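Local atomic coordinates of amidohydrolase 3 domain-containing protein (Pyrococcus furiosus, PDB entry 3ICJ), a protein that binds zinc through a two-metal centre and is probably an amidohydrolase acting on carbon-nitrogen bonds other than peptide bonds. Residues His101-Glu106 with Phe241-Glu246. Residues are numbered along the deposited sequence; the frame is centred on the assembly and turned at random.
Sequences HLHLDE and FMSVGE. With ZN (zinc ion), chain B.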
ATOM      1  N   HIS A 101       3.564   0.699  -2.099  1.00 36.42           N
ATOM      2  CA  HIS A 101       3.189   0.122  -0.795  1.00 41.05           C
ATOM      3  C   HIS A 101       1.681   0.060  -0.607  1.00 39.75           C
ATOM      4  O   HIS A 101       1.043   1.077  -0.313  1.00 41.86           O
ATOM      5  CB  HIS A 101       3.822   0.963   0.337  1.00 42.39           C
ATOM      6  CG  HIS A 101       3.600   0.434   1.721  1.00 41.05           C
ATOM      7  ND1 HIS A 101       4.642   0.184   2.588  1.00 48.39           N
ATOM      8  CD2 HIS A 101       2.463   0.159   2.410  1.00 44.97           C
ATOM      9  CE1 HIS A 101       4.157  -0.251   3.740  1.00 42.41           C
ATOM     10  NE2 HIS A 101       2.840  -0.273   3.659  1.00 37.90           N
ATOM     11  N   LEU A 102       1.110  -1.136  -0.719  1.00 41.14           N
ATOM     12  CA  LEU A 102      -0.267  -1.325  -0.315  1.00 37.36           C
ATOM     13  C   LEU A 102      -0.562  -2.769   0.097  1.00 43.28           C
ATOM     14  O   LEU A 102       0.284  -3.664  -0.043  1.00 38.39           O
ATOM     15  CB  LEU A 102      -1.256  -0.814  -1.388  1.00 38.40           C
ATOM     16  CG  LEU A 102      -1.099  -1.197  -2.858  1.00 49.79           C
ATOM     17  CD1 LEU A 102      -1.304  -2.694  -3.027  1.00 45.93           C
ATOM     18  CD2 LEU A 102      -2.123  -0.428  -3.687  1.00 40.94           C
ATOM     19  N   HIS A 103      -1.784  -2.996   0.561  1.00 42.14           N
ATOM     20  CA  HIS A 103      -2.184  -4.320   1.024  1.00 41.35           C
ATOM     21  C   HIS A 103      -3.359  -4.772   0.197  1.00 32.73           C
ATOM     22  O   HIS A 103      -4.501  -4.408   0.479  1.00 37.38           O
ATOM     23  CB  HIS A 103      -2.514  -4.278   2.509  1.00 39.70           C
ATOM     24  CG  HIS A 103      -1.400  -3.729   3.345  1.00 48.50           C
ATOM     25  ND1 HIS A 103      -0.426  -4.531   3.900  1.00 52.60           N
ATOM     26  CD2 HIS A 103      -1.088  -2.457   3.693  1.00 49.26           C
ATOM     27  CE1 HIS A 103       0.435  -3.779   4.563  1.00 44.26           C
ATOM     28  NE2 HIS A 103       0.060  -2.517   4.449  1.00 52.57           N
ATOM     29  N   LEU A 104      -3.066  -5.554  -0.848  1.00 37.74           N
ATOM     30  CA  LEU A 104      -4.080  -5.986  -1.821  1.00 37.23           C
ATOM     31  C   LEU A 104      -5.185  -6.815  -1.175  1.00 37.22           C
ATOM     32  O   LEU A 104      -6.351  -6.666  -1.534  1.00 40.95           O
ATOM     33  CB  LEU A 104      -3.452  -6.821  -2.965  1.00 35.02           C
ATOM     34  CG  LEU A 104      -2.624  -6.146  -4.036  1.00 42.72           C
ATOM     35  CD1 LEU A 104      -2.168  -7.163  -5.073  1.00 38.53           C
ATOM     36  CD2 LEU A 104      -3.441  -5.051  -4.693  1.00 40.28           C
ATOM     37  N   ASP A 105      -4.825  -7.707  -0.248  1.00 38.35           N
ATOM     38  CA  ASP A 105      -5.844  -8.515   0.448  1.00 39.57           C
ATOM     39  C   ASP A 105      -6.798  -7.642   1.288  1.00 40.47           C
ATOM     40  O   ASP A 105      -8.032  -7.758   1.190  1.00 36.74           O
ATOM     41  CB  ASP A 105      -5.217  -9.660   1.289  1.00 40.08           C
ATOM     42  CG  ASP A 105      -4.024  -9.208   2.175  1.00 48.20           C
ATOM     43  OD1 ASP A 105      -3.616  -8.013   2.187  1.00 42.95           O
ATOM     44  OD2 ASP A 105      -3.467 -10.091   2.862  1.00 42.16           O
ATOM     45  N   GLU A 106      -6.216  -6.767   2.101  1.00 32.42           N
ATOM     46  CA  GLU A 106      -6.985  -5.834   2.931  1.00 36.39           C
ATOM     47  C   GLU A 106      -7.793  -4.836   2.102  1.00 33.07           C
ATOM     48  O   GLU A 106      -8.924  -4.519   2.462  1.00 39.88           O
ATOM     49  CB  GLU A 106      -6.065  -5.086   3.896  1.00 39.03           C
ATOM     50  CG  GLU A 106      -5.531  -5.929   5.045  1.00 57.24           C
ATOM     51  CD  GLU A 106      -4.718  -5.105   6.038  1.00 74.61           C
ATOM     52  OE1 GLU A 106      -3.498  -5.351   6.174  1.00 79.84           O
ATOM     53  OE2 GLU A 106      -5.301  -4.199   6.678  1.00 86.45           O
ATOM     54  N   PHE A 241       3.271  -5.128  -2.824  1.00 38.90           N
ATOM     55  CA  PHE A 241       2.300  -5.745  -1.912  1.00 34.81           C
ATOM     56  C   PHE A 241       3.027  -6.117  -0.610  1.00 37.54           C
ATOM     57  O   PHE A 241       3.842  -7.057  -0.586  1.00 35.22           O
ATOM     58  CB  PHE A 241       1.663  -6.944  -2.638  1.00 38.11           C
ATOM     59  CG  PHE A 241       0.587  -7.704  -1.861  1.00 35.16           C
ATOM     60  CD1 PHE A 241       0.119  -7.295  -0.600  1.00 33.86           C
ATOM     61  CD2 PHE A 241       0.015  -8.823  -2.444  1.00 35.31           C
ATOM     62  CE1 PHE A 241      -0.873  -8.020   0.075  1.00 34.85           C
ATOM     63  CE2 PHE A 241      -0.987  -9.569  -1.791  1.00 30.87           C
ATOM     64  CZ  PHE A 241      -1.444  -9.153  -0.524  1.00 37.04           C
ATOM     65  N   MET A 242       2.732  -5.381   0.471  1.00 34.24           N
ATOM     66  CA  MET A 242       3.455  -5.522   1.746  1.00 40.59           C
ATOM     67  C   MET A 242       2.729  -6.488   2.661  1.00 42.70           C
ATOM     68  O   MET A 242       1.523  -6.604   2.571  1.00 37.79           O
ATOM     69  CB  MET A 242       3.557  -4.181   2.493  1.00 39.60           C
ATOM     70  CG  MET A 242       4.422  -3.099   1.849  1.00 46.97           C
ATOM     71  SD  MET A 242       6.167  -3.458   1.575  1.00 41.71           S
ATOM     72  CE  MET A 242       5.923  -3.493  -0.185  1.00 28.39           C
ATOM     73  N   SER A 243       3.478  -7.144   3.553  1.00 41.69           N
ATOM     74  CA  SER A 243       2.929  -8.079   4.558  1.00 41.86           C
ATOM     75  C   SER A 243       2.105  -9.223   3.958  1.00 39.56           C
ATOM     76  O   SER A 243       0.961  -9.446   4.353  1.00 43.32           O
ATOM     77  CB  SER A 243       2.110  -7.319   5.614  1.00 46.01           C
ATOM     78  OG  SER A 243       2.899  -6.332   6.248  1.00 56.29           O
ATOM     79  N   VAL A 244       2.673  -9.920   2.977  1.00 39.41           N
ATOM     80  CA  VAL A 244       2.012 -11.077   2.380  1.00 36.48           C
ATOM     81  C   VAL A 244       2.212 -12.274   3.342  1.00 38.14           C
ATOM     82  O   VAL A 244       3.351 -12.719   3.558  1.00 38.04           O
ATOM     83  CB  VAL A 244       2.575 -11.392   0.946  1.00 38.89           C
ATOM     84  CG1 VAL A 244       1.867 -12.581   0.332  1.00 39.73           C
ATOM     85  CG2 VAL A 244       2.483 -10.172   0.011  1.00 37.22           C
ATOM     86  N   GLY A 245       1.116 -12.746   3.944  1.00 36.30           N
ATOM     87  CA  GLY A 245       1.125 -13.917   4.826  1.00 37.82           C
ATOM     88  C   GLY A 245       0.923 -15.222   4.069  1.00 35.79           C
ATOM     89  O   GLY A 245       0.871 -15.225   2.838  1.00 36.27           O
ATOM     90  N   GLU A 246       0.791 -16.322   4.809  1.00 36.12           N
ATOM     91  CA  GLU A 246       0.688 -17.672   4.239  1.00 35.20           C
ATOM     92  C   GLU A 246      -0.418 -17.806   3.194  1.00 38.24           C
ATOM     93  O   GLU A 246      -0.137 -18.231   2.066  1.00 32.79           O
ATOM     94  CB  GLU A 246       0.491 -18.744   5.329  1.00 36.96           C
ATOM     95  CG  GLU A 246       1.638 -18.885   6.323  1.00 56.92           C
ATOM     96  CD  GLU A 246       2.577 -20.064   6.038  1.00 62.09           C
ATOM     97  OE1 GLU A 246       2.290 -20.874   5.127  1.00 51.60           O
ATOM     98  OE2 GLU A 246       3.606 -20.180   6.747  1.00 64.60           O
TER
HETATM   99 ZN    ZN B 601       1.294  -0.753   5.281  0.50 50.64          ZN
HETATM  100  O   HOH W   1      -1.292  -7.462   3.878  1.00 49.92           O
HETATM  101  O   HOH W   2      -1.333 -11.182   4.013  1.00 42.96           O
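The N-H of H103 ND1 is shared between a water and, weakly, the carbonyl O of M242. The water O lies 3.1 Å from H103 ND1 and accepts a hydrogen bond from it. M242 O is also 3.1 Å from H103 ND1, but that bond is bent. These bonds help hold the ring, together with the zinc bond of H103 NE2 at 2.3 Å. The same water is within bonding distance of D105 OD1 and S243 O, though it has more acceptors near it than protons to give. D105 is linked to this zinc ligand through the water. Through OD2 and a second water it also reaches S243 O and G245 N.

H101 binds the same zinc through NE2, and its ND1 is held by E372. D434 and the carboxylated K296 complete this zinc site. M242 CG lies over the centre of the H101 ring, 3.4 Å from the centroid, in a CH-pi contact. The bend at chi2 (-60°) leaves SD oblique to that ring.

F241 CG is anti to the backbone N (chi1 -178°), and its ring reaches the start of helix 104-112. L104 CB covers one face and V244 CG2 the opposite one. The D105 carboxylate stands at the ring edge, its plane 77° from the ring.

The backbones pair in parallel: M242 N bonds L102 O at 3.0 Å. This is the C-terminal end of neighbouring barrel strands 92-102 and 236-244, with the HxH zinc motif of the amidohydrolase fold.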